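PDB 5NNS: glycosyl hydrolase family 61, 2 protein from Heterobasidion irregulare TC 32-1, which oxidatively cleaves cellulose and related polysaccharides with a copper-dependent monooxygenase reaction, giving products oxidised at C1. Local coordinates for residues V65-S70 with L173-G178; H80-V85 with L156-S161; P84-M89 with W106-Q111; I150-L155 with P168-L173. One frame throughout, in Å; residues are numbered along the deposited sequence.

How the contacts relate
Followed from the N terminus, residues 65-70 open contact 1, the longest loop, which closes at 173-178 and holds the other three contacts within it. Residues 80-89 then begin two contacts that share Pro84 and Val85: contact 3 closes soon afterwards, at 106-111, while contact 2 waits until 156-161. Contact 4, the hairpin between 150-155 and 168-173, opens before contact 2 has closed, and the two cross. All four reach the same mixed sheet, whose strands run in the order 63-66, 165-176, 147-157, 85-91, 106-116, 123-124. Contact 1 lies at one margin, contact 2 at the copper end about 30 Å away between centres, and backbone bonds join contacts 3 and 4.

Contact 1. Residues V65-S70 with L173-G178; sequences VAAGSS and LIVTGG
The flat groups that meet between Val65-Ala67 and Ile174-Gly178 are peptide units, and the side chains of Val65 and Val175 stand on one face of the sheet they build, those of Ala66 and Thr176 on the other. This is a parallel strand pair in the immunoglobulin-like beta-sandwich of AA9 enzymes, with strand 63-66 outermost in its sheet. A residue in a parallel ladder bonds to the two residues flanking its partner, here Ile174 and Thr176 round Val175: Val65 N gives a hydrogen bond to Ile174 O at 3.0 Å, while Val65 O receives Thr176 N, tilted 28° from the carbonyl plane. Ala67 N carries the ladder one step further, to Thr176 O at 3.0 Å.

On the Val65 face, CG2 of that residue approaches Leu173 CD1 at 4.3 Å, and Leu9 and Ile140 close over the pair. Val175 holds CG1 anti to its backbone N (chi1 175°), which brings this methyl to 3.9 Å from Ala67 CB. On the other face Thr176 OG1 lies 3.5 Å from Ala66 CA, a polar atom resting against backbone at the more exposed side of the sheet.

The chain turns away in a type II turn from Ala66 to Ser69, with Gly68 at the position where a positive phi is required. Ser69 N closes the turn on Ala66 O. As the strands part, a water takes over from direct bonding, donating to Ala67 O at 2.7 Å and accepting from Gly178 N at 3.1 Å.

Contact 2. Residues H80-V85 with L156-S161; sequences HTIGPV and LAIHTS. With CU (copper (II) ion), chain E.
Two backbone bonds, Ile158 N to Ile82 O at 3.0 Å and Leu156 N to Pro84 O at 3.2 Å, join the loop 80-85 to the end of strand 147-157; end to end, the touching parts run 129° apart. Gly83 sits between the two bonds with its CA 3.2 Å from Leu156 O, where a CB would run into that oxygen. Beyond these two bonds the imidazoles of His80 and His159 form an offset stack, centroids 4.0 Å apart and planes at 20°. His159 CE1 rides over the centre of the His80 ring, whose NE2 binds copper at 2.1 Å. A water donates to Ile82 O and lies 2.7 Å from His159 ND1, which probably helps to hold the turn of that ring. An alanine in place of His159 would probably leave this face of the copper ligand without its stacking partner and the water without its imidazole contact. His159 is inferred, by similarity, to bind dioxygen. Pro84 CG packs on Leu156 CB, and the side chains of Ile82 and Ile158 cross at about a right angle, CG2 against CG1. His1 completes the histidine brace with His80, Tyr167 of strand 165-176 lies at the copper site, Met126 of helix 125-131 packs against His80 and Ala157, and Trp124 of strand 123-124 lies against Ile82 and Ile158.

Contact 3. Residues P84-M89 with W106-Q111; sequences PVMVYM and WFKINQ. With AKR (acrylic acid), chain N.
Tyr88 holds CG anti to its carbonyl carbon (chi1 -75°), and its pairing with Lys108 across the strands puts the lysine CB over one face of the tyrosine ring, toward the rim. Lys108 leaves its strand with CG anti to the backbone N, and a bend at chi3 (-75°) brings CE to 3.3 Å from Tyr88 OH. The strands are an antiparallel pair of the AA9 beta-sandwich, interrupted by a classic bulge in which Ile109 and Asn110 both face Val87. Val87 O accepts Ile109 N at 2.9 Å and, weakly, Asn110 N, so one carbonyl serves the two bulged residues.

Beyond the bulge the register is regular again: Met89 N reaches Phe107 O at 2.7 Å and Phe107 N returns to Met89 O. The Phe107 ring turns back over its partner, receiving Met89 CB in an off-centre CH-pi contact while the sulfur makes an oblique Met-aromatic approach. Met89 SD also rests 4.0 Å from Ile109 CD1, and Val87 CG1 meets Ile109 CG1. Asn110 OD1 is held by Trp136 NE1 from the other sheet.

Tyr88 CD2 touches Trp106 CB at 3.9 Å. An alanine at Tyr88 would probably open a gap beside Lys108 and Trp106 and take from Tyr195 OH the weak bond of the phenol.

In the deposited structure Lys108 NZ donates to Gln111 OE1 at 2.8 Å and to Pro218 O and Pro220 O. The other arm of that amide, Gln111 NE2, donates to OXT of the bound acrylic acid at 2.7 Å.

Contact 4. Residues I150-L155 with P168-L173; sequences ILRHEL and PECAQL
Leu151 and Ala171 exchange both of their backbone bonds, Leu151 N to Ala171 O at 2.7 Å and Ala171 N to Leu151 O at 2.8 Å; His153 and Glu169 do likewise at 3.0 Å each way between N and O. These are the hydrogen-bonded pairs of the antiparallel hairpin 147-157/165-176. A water in the plane of the His153 ring, at its edge, lies 2.7 Å from ND1 and donates to Leu151 O, with a weak second bond to Glu169 O. On the face carrying Arg152 and Glu154, the two form a two-pronged salt bridge, Arg152 NH1 to Glu154 OE1 at 2.8 Å and NH2 to OE2, both hydrogen bonds bent and weak. Pro168 CB lies alongside, 3.5 Å from Arg152 NH2. Farther along the same face Ile150 CG2 presses on Cys170 CB. Outside the hairpin, Arg152 NE bonds Ser48 O and NH2 bonds Ile47 O, Tyr195 OH joins Glu154 OE1, and Gln172 OE1 takes Arg31 NE. Glu169 OE1 accepts from Val4 N and OE2 from Asn50 ND2. Buried charge is thus met by opposite charge or polar groups, which probably limits the cost of burying it, while the bonds to Ile47, Ser48 and Asn50 and the Cys170-Cys49 disulfide tie the hairpin to the loop around Cys49.

Contact 1. Residues V65-S70 with L173-G178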
loop_
_atom_site.group_PDB
_atom_site.type_symbol
_atom_site.label_atom_id
_atom_site.label_comp_id
_atom_site.label_asym_id
_atom_site.label_seq_id
_atom_site.Cartn_x
_atom_site.Cartn_y
_atom_site.Cartn_z
ATOM N N VAL A 65 -14.425 -4.451 -9.538
ATOM C CA VAL A 65 -13.812 -5.786 -9.510
ATOM C C VAL A 65 -14.563 -6.700 -8.545
ATOM O O VAL A 65 -15.062 -6.248 -7.518
ATOM C CB VAL A 65 -12.310 -5.746 -9.097
ATOM C CG1 VAL A 65 -11.461 -5.142 -10.201
ATOM C CG2 VAL A 65 -12.085 -4.984 -7.795
ATOM N N ALA A 66 -14.637 -7.986 -8.875
ATOM C CA ALA A 66 -15.246 -8.969 -7.981
ATOM C C ALA A 66 -14.301 -9.252 -6.821
ATOM O O ALA A 66 -13.076 -9.169 -6.967
ATOM C CB ALA A 66 -15.556 -10.258 -8.725
ATOM N N ALA A 67 -14.874 -9.568 -5.664
ATOM C CA ALA A 67 -14.098 -10.070 -4.546
ATOM C C ALA A 67 -13.566 -11.420 -5.003
ATOM O O ALA A 67 -14.297 -12.182 -5.634
ATOM C CB ALA A 67 -14.967 -10.200 -3.300
ATOM N N GLY A 68 -12.289 -11.692 -4.728
ATOM C CA GLY A 68 -11.594 -12.862 -5.285
ATOM C C GLY A 68 -10.681 -12.515 -6.455
ATOM O O GLY A 68 -9.764 -13.281 -6.761
ATOM N N SER A 69 -10.932 -11.366 -7.103
ATOM C CA SER A 69 -10.144 -10.891 -8.248
ATOM C C SER A 69 -8.677 -10.639 -7.924
ATOM O O SER A 69 -8.345 -10.185 -6.834
ATOM C CB SER A 69 -10.696 -9.561 -8.781
ATOM O OG SER A 69 -12.035 -9.664 -9.221
ATOM N N SER A 70 -7.827 -10.901 -8.912
ATOM C CA SER A 70 -6.402 -10.617 -8.845
ATOM C C SER A 70 -6.174 -9.136 -9.174
ATOM O O SER A 70 -6.718 -8.618 -10.160
ATOM C CB SER A 70 -5.654 -11.502 -9.848
ATOM O OG SER A 70 -4.255 -11.382 -9.704
ATOM N N LEU A 173 -11.731 1.375 -5.519
ATOM C CA LEU A 173 -12.404 0.205 -6.077
ATOM C C LEU A 173 -13.892 0.208 -5.742
ATOM O O LEU A 173 -14.314 0.795 -4.744
ATOM C CB LEU A 173 -11.803 -1.092 -5.534
ATOM C CG LEU A 173 -10.297 -1.324 -5.626
ATOM C CD1 LEU A 173 -9.961 -2.643 -4.950
ATOM C CD2 LEU A 173 -9.821 -1.307 -7.068
ATOM N N ILE A 174 -14.673 -0.446 -6.596
ATOM C CA ILE A 174 -16.021 -0.885 -6.267
ATOM C C ILE A 174 -15.952 -2.411 -6.236
ATOM O O ILE A 174 -15.750 -3.045 -7.268
ATOM C CB ILE A 174 -17.064 -0.385 -7.294
ATOM C CG1 ILE A 174 -17.083 1.152 -7.327
ATOM C CG2 ILE A 174 -18.454 -0.909 -6.939
ATOM C CD1 ILE A 174 -17.860 1.754 -8.484
ATOM N N VAL A 175 -16.086 -2.989 -5.042
ATOM C CA VAL A 175 -16.014 -4.435 -4.859
ATOM C C VAL A 175 -17.420 -5.011 -4.972
ATOM O O VAL A 175 -18.323 -4.586 -4.252
ATOM C CB VAL A 175 -15.365 -4.801 -3.505
ATOM C CG1 VAL A 175 -15.407 -6.303 -3.252
ATOM C CG2 VAL A 175 -13.925 -4.302 -3.468
ATOM N N THR A 176 -17.594 -5.970 -5.881
ATOM C CA THR A 176 -18.887 -6.611 -6.132
ATOM C C THR A 176 -18.830 -8.074 -5.700
ATOM O O THR A 176 -17.749 -8.619 -5.487
ATOM C CB THR A 176 -19.264 -6.538 -7.626
ATOM O OG1 THR A 176 -18.342 -7.318 -8.400
ATOM C CG2 THR A 176 -19.249 -5.092 -8.121
ATOM N N GLY A 177 -19.995 -8.704 -5.576
ATOM C CA GLY A 177 -20.078 -10.105 -5.167
ATOM C C GLY A 177 -19.658 -10.278 -3.719
ATOM O O GLY A 177 -20.088 -9.519 -2.854
ATOM N N GLY A 178 -18.812 -11.272 -3.459
ATOM C CA GLY A 178 -18.308 -11.537 -2.115
ATOM C C GLY A 178 -19.196 -12.455 -1.301
ATOM O O GLY A 178 -20.088 -13.101 -1.838
HETATM O O HOH W 1 -16.829 -12.958 -5.217
#

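Contact 2. Residues H80-V85 with L156-S161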
loop_
_atom_site.group_PDB
_atom_site.type_symbol
_atom_site.label_atom_id
_atom_site.label_comp_id
_atom_site.label_asym_id
_atom_site.label_seq_id
_atom_site.Cartn_x
_atom_site.Cartn_y
_atom_site.Cartn_z
ATOM N N HIS A 80 15.135 0.342 -4.727
ATOM C CA HIS A 80 15.429 -0.180 -3.395
ATOM C C HIS A 80 15.022 -1.638 -3.253
ATOM O O HIS A 80 14.057 -2.087 -3.865
ATOM C CB HIS A 80 14.778 0.706 -2.348
ATOM C CG HIS A 80 15.187 2.136 -2.469
ATOM N ND1 HIS A 80 16.508 2.524 -2.523
ATOM C CD2 HIS A 80 14.455 3.266 -2.596
ATOM C CE1 HIS A 80 16.570 3.839 -2.652
ATOM N NE2 HIS A 80 15.340 4.311 -2.706
ATOM N N THR A 81 15.797 -2.381 -2.471
ATOM C CA THR A 81 15.635 -3.827 -2.364
ATOM C C THR A 81 15.419 -4.357 -0.940
ATOM O O THR A 81 15.133 -5.540 -0.781
ATOM C CB THR A 81 16.855 -4.519 -2.984
ATOM O OG1 THR A 81 18.054 -3.958 -2.432
ATOM C CG2 THR A 81 16.854 -4.315 -4.480
ATOM N N ILE A 82 15.515 -3.499 0.075
ATOM C CA ILE A 82 15.466 -3.933 1.476
ATOM C C ILE A 82 14.254 -3.329 2.197
ATOM O O ILE A 82 14.188 -2.122 2.423
ATOM C CB ILE A 82 16.764 -3.557 2.220
ATOM C CG1 ILE A 82 17.980 -4.206 1.544
ATOM C CG2 ILE A 82 16.691 -3.970 3.685
ATOM C CD1 ILE A 82 19.300 -3.519 1.855
ATOM N N GLY A 83 13.301 -4.193 2.534
ATOM C CA GLY A 83 12.135 -3.847 3.345
ATOM C C GLY A 83 10.887 -4.599 2.896
ATOM O O GLY A 83 10.913 -5.278 1.867
ATOM N N PRO A 84 9.793 -4.499 3.674
ATOM C CA PRO A 84 8.580 -5.234 3.337
ATOM C C PRO A 84 7.730 -4.553 2.273
ATOM O O PRO A 84 7.858 -3.350 2.054
ATOM C CB PRO A 84 7.815 -5.259 4.664
ATOM C CG PRO A 84 8.221 -3.998 5.338
ATOM C CD PRO A 84 9.678 -3.856 5.000
ATOM N N VAL A 85 6.879 -5.350 1.624
ATOM C CA VAL A 85 5.772 -4.860 0.797
ATOM C C VAL A 85 4.493 -5.154 1.561
ATOM O O VAL A 85 4.360 -6.235 2.125
ATOM C CB VAL A 85 5.689 -5.595 -0.561
ATOM C CG1 VAL A 85 4.521 -5.067 -1.393
ATOM C CG2 VAL A 85 7.013 -5.489 -1.319
ATOM N N LEU A 156 8.050 -0.133 2.363
ATOM C CA LEU A 156 8.791 0.419 3.485
ATOM C C LEU A 156 10.251 0.081 3.238
ATOM O O LEU A 156 10.690 -1.022 3.536
ATOM C CB LEU A 156 8.286 -0.163 4.811
ATOM C CG LEU A 156 9.115 0.095 6.076
ATOM C CD1 LEU A 156 9.460 1.567 6.236
ATOM C CD2 LEU A 156 8.406 -0.443 7.314
ATOM N N ALA A 157 10.980 1.032 2.661
ATOM C CA ALA A 157 12.410 0.895 2.423
ATOM C C ALA A 157 13.168 1.268 3.693
ATOM O O ALA A 157 13.001 2.374 4.202
ATOM C CB ALA A 157 12.846 1.776 1.260
ATOM N N ILE A 158 13.999 0.347 4.183
ATOM C CA ILE A 158 14.716 0.505 5.463
ATOM C C ILE A 158 16.242 0.378 5.304
ATOM O O ILE A 158 16.951 -0.059 6.217
ATOM C CB ILE A 158 14.175 -0.481 6.532
ATOM C CG1 ILE A 158 14.353 -1.948 6.109
ATOM C CG2 ILE A 158 12.709 -0.184 6.800
ATOM C CD1 ILE A 158 13.947 -2.940 7.182
ATOM N N HIS A 159 16.720 0.788 4.132
ATOM C CA HIS A 159 18.138 0.792 3.789
ATOM C C HIS A 159 18.935 1.931 4.435
ATOM O O HIS A 159 20.166 1.853 4.482
ATOM C CB HIS A 159 18.325 0.850 2.263
ATOM C CG HIS A 159 17.681 2.037 1.621
ATOM N ND1 HIS A 159 16.347 2.059 1.272
ATOM C CD2 HIS A 159 18.178 3.248 1.283
ATOM C CE1 HIS A 159 16.052 3.232 0.740
ATOM N NE2 HIS A 159 17.148 3.968 0.730
ATOM N N THR A 160 18.256 2.990 4.886
ATOM C CA THR A 160 18.911 4.088 5.618
ATOM C C THR A 160 18.685 3.925 7.112
ATOM O O THR A 160 17.542 3.902 7.563
ATOM C CB THR A 160 18.373 5.460 5.180
ATOM O OG1 THR A 160 18.573 5.603 3.778
ATOM C CG2 THR A 160 19.087 6.604 5.894
ATOM N N SER A 161 19.782 3.827 7.862
ATOM C CA SER A 161 19.767 3.617 9.318
ATOM C C SER A 161 18.831 4.552 10.064
ATOM O O SER A 161 19.031 5.758 10.058
ATOM C CB SER A 161 21.172 3.809 9.888
ATOM O OG SER A 161 22.053 2.871 9.314
HETATM CU CU CU E . 14.391 6.188 -3.000
HETATM O O HOH W 2 15.549 -0.446 0.839
#

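Contact 3. Residues P84-M89 with W106-Q111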
loop_
_atom_site.group_PDB
_atom_site.type_symbol
_atom_site.label_atom_id
_atom_site.label_comp_id
_atom_site.label_asym_id
_atom_site.label_seq_id
_atom_site.Cartn_x
_atom_site.Cartn_y
_atom_site.Cartn_z
ATOM N N PRO A 84 9.793 -4.499 3.674
ATOM C CA PRO A 84 8.580 -5.234 3.337
ATOM C C PRO A 84 7.730 -4.553 2.273
ATOM O O PRO A 84 7.858 -3.350 2.054
ATOM C CB PRO A 84 7.815 -5.259 4.664
ATOM C CG PRO A 84 8.221 -3.998 5.338
ATOM C CD PRO A 84 9.678 -3.856 5.000
ATOM N N VAL A 85 6.879 -5.350 1.624
ATOM C CA VAL A 85 5.772 -4.860 0.797
ATOM C C VAL A 85 4.493 -5.154 1.561
ATOM O O VAL A 85 4.360 -6.235 2.125
ATOM C CB VAL A 85 5.689 -5.595 -0.561
ATOM C CG1 VAL A 85 4.521 -5.067 -1.393
ATOM C CG2 VAL A 85 7.013 -5.489 -1.319
ATOM N N MET A 86 3.560 -4.204 1.571
ATOM C CA MET A 86 2.276 -4.383 2.255
ATOM C C MET A 86 1.148 -3.904 1.368
ATOM O O MET A 86 1.274 -2.875 0.694
ATOM C CB MET A 86 2.258 -3.611 3.578
ATOM C CG MET A 86 3.234 -4.153 4.610
ATOM S SD MET A 86 3.427 -3.025 5.996
ATOM C CE MET A 86 4.512 -1.795 5.262
ATOM N N VAL A 87 0.052 -4.656 1.368
ATOM C CA VAL A 87 -1.159 -4.279 0.651
ATOM C C VAL A 87 -2.297 -4.180 1.664
ATOM O O VAL A 87 -2.578 -5.131 2.389
ATOM C CB VAL A 87 -1.481 -5.268 -0.484
ATOM C CG1 VAL A 87 -2.617 -4.741 -1.355
ATOM C CG2 VAL A 87 -0.232 -5.514 -1.328
ATOM N N TYR A 88 -2.909 -3.000 1.733
ATOM C CA TYR A 88 -4.018 -2.719 2.638
ATOM C C TYR A 88 -5.282 -2.449 1.831
ATOM O O TYR A 88 -5.222 -2.080 0.646
ATOM C CB TYR A 88 -3.736 -1.463 3.476
ATOM C CG TYR A 88 -2.744 -1.595 4.613
ATOM C CD1 TYR A 88 -1.368 -1.567 4.377
ATOM C CD2 TYR A 88 -3.178 -1.690 5.942
ATOM C CE1 TYR A 88 -0.456 -1.656 5.421
ATOM C CE2 TYR A 88 -2.269 -1.778 6.994
ATOM C CZ TYR A 88 -0.912 -1.760 6.727
ATOM O OH TYR A 88 -0.009 -1.848 7.763
ATOM N N MET A 89 -6.424 -2.612 2.492
ATOM C CA MET A 89 -7.683 -2.063 2.008
ATOM C C MET A 89 -8.452 -1.389 3.141
ATOM O O MET A 89 -8.189 -1.627 4.322
ATOM C CB MET A 89 -8.548 -3.155 1.393
ATOM C CG MET A 89 -7.990 -3.792 0.135
ATOM S SD MET A 89 -9.076 -5.149 -0.338
ATOM C CE MET A 89 -10.424 -4.246 -1.097
ATOM N N TRP A 106 -8.329 0.655 8.190
ATOM C CA TRP A 106 -7.490 -0.080 7.243
ATOM C C TRP A 106 -7.211 -1.481 7.733
ATOM O O TRP A 106 -6.839 -1.666 8.894
ATOM C CB TRP A 106 -6.162 0.649 7.041
ATOM C CG TRP A 106 -6.361 1.995 6.491
ATOM C CD1 TRP A 106 -6.536 3.149 7.196
ATOM C CD2 TRP A 106 -6.448 2.348 5.109
ATOM N NE1 TRP A 106 -6.704 4.209 6.336
ATOM C CE2 TRP A 106 -6.664 3.742 5.048
ATOM C CE3 TRP A 106 -6.357 1.622 3.914
ATOM C CZ2 TRP A 106 -6.787 4.428 3.837
ATOM C CZ3 TRP A 106 -6.477 2.307 2.703
ATOM C CH2 TRP A 106 -6.693 3.696 2.677
ATOM N N PHE A 107 -7.369 -2.455 6.835
ATOM C CA PHE A 107 -6.974 -3.840 7.090
ATOM C C PHE A 107 -5.990 -4.309 6.019
ATOM O O PHE A 107 -6.050 -3.882 4.864
ATOM C CB PHE A 107 -8.191 -4.777 7.184
ATOM C CG PHE A 107 -9.052 -4.812 5.948
ATOM C CD1 PHE A 107 -10.042 -3.849 5.742
ATOM C CD2 PHE A 107 -8.893 -5.817 4.999
ATOM C CE1 PHE A 107 -10.837 -3.879 4.603
ATOM C CE2 PHE A 107 -9.691 -5.852 3.858
ATOM C CZ PHE A 107 -10.664 -4.881 3.662
ATOM N N LYS A 108 -5.102 -5.207 6.425
ATOM C CA LYS A 108 -4.006 -5.700 5.601
ATOM C C LYS A 108 -4.398 -7.033 4.941
ATOM O O LYS A 108 -4.785 -7.975 5.631
ATOM C CB LYS A 108 -2.792 -5.891 6.497
ATOM C CG LYS A 108 -1.475 -6.060 5.774
ATOM C CD LYS A 108 -0.348 -6.344 6.754
ATOM C CE LYS A 108 0.089 -5.108 7.535
ATOM N NZ LYS A 108 1.127 -5.428 8.555
ATOM N N ILE A 109 -4.323 -7.095 3.610
ATOM C CA ILE A 109 -4.666 -8.327 2.870
ATOM C C ILE A 109 -3.455 -9.138 2.413
ATOM O O ILE A 109 -3.587 -10.323 2.109
ATOM C CB ILE A 109 -5.601 -8.068 1.660
ATOM C CG1 ILE A 109 -4.964 -7.127 0.627
ATOM C CG2 ILE A 109 -6.944 -7.537 2.146
ATOM C CD1 ILE A 109 -5.674 -7.154 -0.713
ATOM N N ASN A 110 -2.283 -8.505 2.357
ATOM C CA ASN A 110 -1.073 -9.186 1.924
ATOM C C ASN A 110 0.163 -8.446 2.415
ATOM O O ASN A 110 0.198 -7.217 2.410
ATOM C CB ASN A 110 -1.055 -9.295 0.394
ATOM C CG ASN A 110 0.218 -9.937 -0.134
ATOM O OD1 ASN A 110 1.078 -9.253 -0.673
ATOM N ND2 ASN A 110 0.351 -11.245 0.044
ATOM N N GLN A 111 1.166 -9.196 2.851
ATOM C CA GLN A 111 2.491 -8.632 3.071
ATOM C C GLN A 111 3.560 -9.693 2.887
ATOM O O GLN A 111 3.298 -10.885 3.062
ATOM C CB GLN A 111 2.603 -8.037 4.475
ATOM C CG GLN A 111 2.560 -9.073 5.593
ATOM C CD GLN A 111 2.490 -8.459 6.967
ATOM O OE1 GLN A 111 2.627 -7.243 7.124
ATOM N NE2 GLN A 111 2.314 -9.300 7.984
HETATM C CA AKR N . 2.489 -9.931 11.652
HETATM C CB AKR N . 2.272 -10.492 12.832
HETATM C C AKR N . 2.405 -8.462 11.460
HETATM O O AKR N . 2.125 -7.718 12.424
HETATM O OXT AKR N . 2.619 -7.976 10.329
#

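Contact 4. Residues I150-L155 with P168-L173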
loop_
_atom_site.group_PDB
_atom_site.type_symbol
_atom_site.label_atom_id
_atom_site.label_comp_id
_atom_site.label_asym_id
_atom_site.label_seq_id
_atom_site.Cartn_x
_atom_site.Cartn_y
_atom_site.Cartn_z
ATOM N N ILE A 150 -10.874 1.614 -0.700
ATOM C CA ILE A 150 -9.543 1.987 -1.170
ATOM C C ILE A 150 -8.670 0.730 -1.181
ATOM O O ILE A 150 -8.771 -0.095 -0.274
ATOM C CB ILE A 150 -8.868 3.032 -0.260
ATOM C CG1 ILE A 150 -9.706 4.314 -0.168
ATOM C CG2 ILE A 150 -7.459 3.348 -0.756
ATOM C CD1 ILE A 150 -9.941 5.028 -1.488
ATOM N N LEU A 151 -7.834 0.594 -2.210
ATOM C CA LEU A 151 -6.791 -0.427 -2.277
ATOM C C LEU A 151 -5.458 0.295 -2.182
ATOM O O LEU A 151 -5.150 1.137 -3.033
ATOM C CB LEU A 151 -6.856 -1.189 -3.603
ATOM C CG LEU A 151 -5.749 -2.221 -3.877
ATOM C CD1 LEU A 151 -5.868 -3.379 -2.901
ATOM C CD2 LEU A 151 -5.802 -2.717 -5.319
ATOM N N ARG A 152 -4.665 -0.065 -1.176
ATOM C CA ARG A 152 -3.478 0.683 -0.792
ATOM C C ARG A 152 -2.234 -0.202 -0.888
ATOM O O ARG A 152 -2.183 -1.255 -0.247
ATOM C CB ARG A 152 -3.659 1.212 0.638
ATOM C CG ARG A 152 -2.388 1.705 1.322
ATOM C CD ARG A 152 -2.689 2.383 2.641
ATOM N NE ARG A 152 -1.583 3.232 3.080
ATOM C CZ ARG A 152 -0.530 2.829 3.796
ATOM N NH1 ARG A 152 -0.397 1.563 4.181
ATOM N NH2 ARG A 152 0.400 3.716 4.133
ATOM N N HIS A 153 -1.241 0.232 -1.672
ATOM C CA HIS A 153 0.063 -0.451 -1.748
ATOM C C HIS A 153 1.111 0.383 -1.037
ATOM O O HIS A 153 1.128 1.605 -1.182
ATOM C CB HIS A 153 0.487 -0.688 -3.196
ATOM C CG HIS A 153 -0.366 -1.685 -3.909
ATOM N ND1 HIS A 153 -1.597 -1.365 -4.435
ATOM C CD2 HIS A 153 -0.178 -3.001 -4.164
ATOM C CE1 HIS A 153 -2.130 -2.441 -4.988
ATOM N NE2 HIS A 153 -1.287 -3.447 -4.844
ATOM N N GLU A 154 1.987 -0.287 -0.288
ATOM C CA GLU A 154 2.999 0.381 0.506
ATOM C C GLU A 154 4.326 -0.361 0.474
ATOM O O GLU A 154 4.379 -1.587 0.659
ATOM C CB GLU A 154 2.535 0.529 1.949
ATOM C CG GLU A 154 3.459 1.384 2.801
ATOM C CD GLU A 154 2.898 1.673 4.176
ATOM O OE1 GLU A 154 2.253 0.780 4.774
ATOM O OE2 GLU A 154 3.084 2.811 4.658
ATOM N N LEU A 155 5.388 0.406 0.242
ATOM C CA LEU A 155 6.752 -0.084 0.339
ATOM C C LEU A 155 7.402 0.632 1.494
ATOM O O LEU A 155 7.297 1.855 1.607
ATOM C CB LEU A 155 7.517 0.202 -0.949
ATOM C CG LEU A 155 6.917 -0.365 -2.239
ATOM C CD1 LEU A 155 7.861 -0.119 -3.408
ATOM C CD2 LEU A 155 6.603 -1.848 -2.128
ATOM N N PRO A 168 3.495 5.080 -0.040
ATOM C CA PRO A 168 2.126 4.604 -0.197
ATOM C C PRO A 168 1.400 5.216 -1.385
ATOM O O PRO A 168 1.573 6.395 -1.656
ATOM C CB PRO A 168 1.469 5.076 1.098
ATOM C CG PRO A 168 2.167 6.355 1.412
ATOM C CD PRO A 168 3.533 6.306 0.780
ATOM N N GLU A 169 0.599 4.414 -2.084
ATOM C CA GLU A 169 -0.391 4.929 -3.039
ATOM C C GLU A 169 -1.730 4.241 -2.825
ATOM O O GLU A 169 -1.785 3.133 -2.288
ATOM C CB GLU A 169 0.067 4.749 -4.488
ATOM C CG GLU A 169 0.988 5.841 -5.004
ATOM C CD GLU A 169 2.418 5.710 -4.521
ATOM O OE1 GLU A 169 2.975 4.592 -4.583
ATOM O OE2 GLU A 169 2.999 6.735 -4.097
ATOM N N CYS A 170 -2.797 4.919 -3.249
ATOM C CA CYS A 170 -4.176 4.442 -3.094
ATOM C C CYS A 170 -4.919 4.419 -4.418
ATOM O O CYS A 170 -4.722 5.297 -5.253
ATOM C CB CYS A 170 -4.932 5.354 -2.137
ATOM S SG CYS A 170 -4.402 5.186 -0.423
ATOM N N ALA A 171 -5.778 3.416 -4.586
ATOM C CA ALA A 171 -6.671 3.298 -5.740
ATOM C C ALA A 171 -8.093 3.059 -5.247
ATOM O O ALA A 171 -8.289 2.341 -4.267
ATOM C CB ALA A 171 -6.222 2.156 -6.632
ATOM N N GLN A 172 -9.078 3.660 -5.918
ATOM C CA GLN A 172 -10.492 3.469 -5.563
ATOM C C GLN A 172 -11.064 2.245 -6.276
ATOM O O GLN A 172 -10.890 2.092 -7.484
ATOM C CB GLN A 172 -11.321 4.716 -5.898
ATOM C CG GLN A 172 -10.937 5.932 -5.068
ATOM C CD GLN A 172 -11.888 7.117 -5.193
ATOM O OE1 GLN A 172 -11.603 8.191 -4.678
ATOM N NE2 GLN A 172 -13.017 6.924 -5.862
ATOM N N LEU A 173 -11.731 1.375 -5.519
ATOM C CA LEU A 173 -12.404 0.205 -6.077
ATOM C C LEU A 173 -13.892 0.208 -5.742
ATOM O O LEU A 173 -14.314 0.795 -4.744
ATOM C CB LEU A 173 -11.803 -1.092 -5.534
ATOM C CG LEU A 173 -10.297 -1.324 -5.626
ATOM C CD1 LEU A 173 -9.961 -2.643 -4.950
ATOM C CD2 LEU A 173 -9.821 -1.307 -7.068
HETATM O O HOH W 3 -2.574 1.132 -4.627
#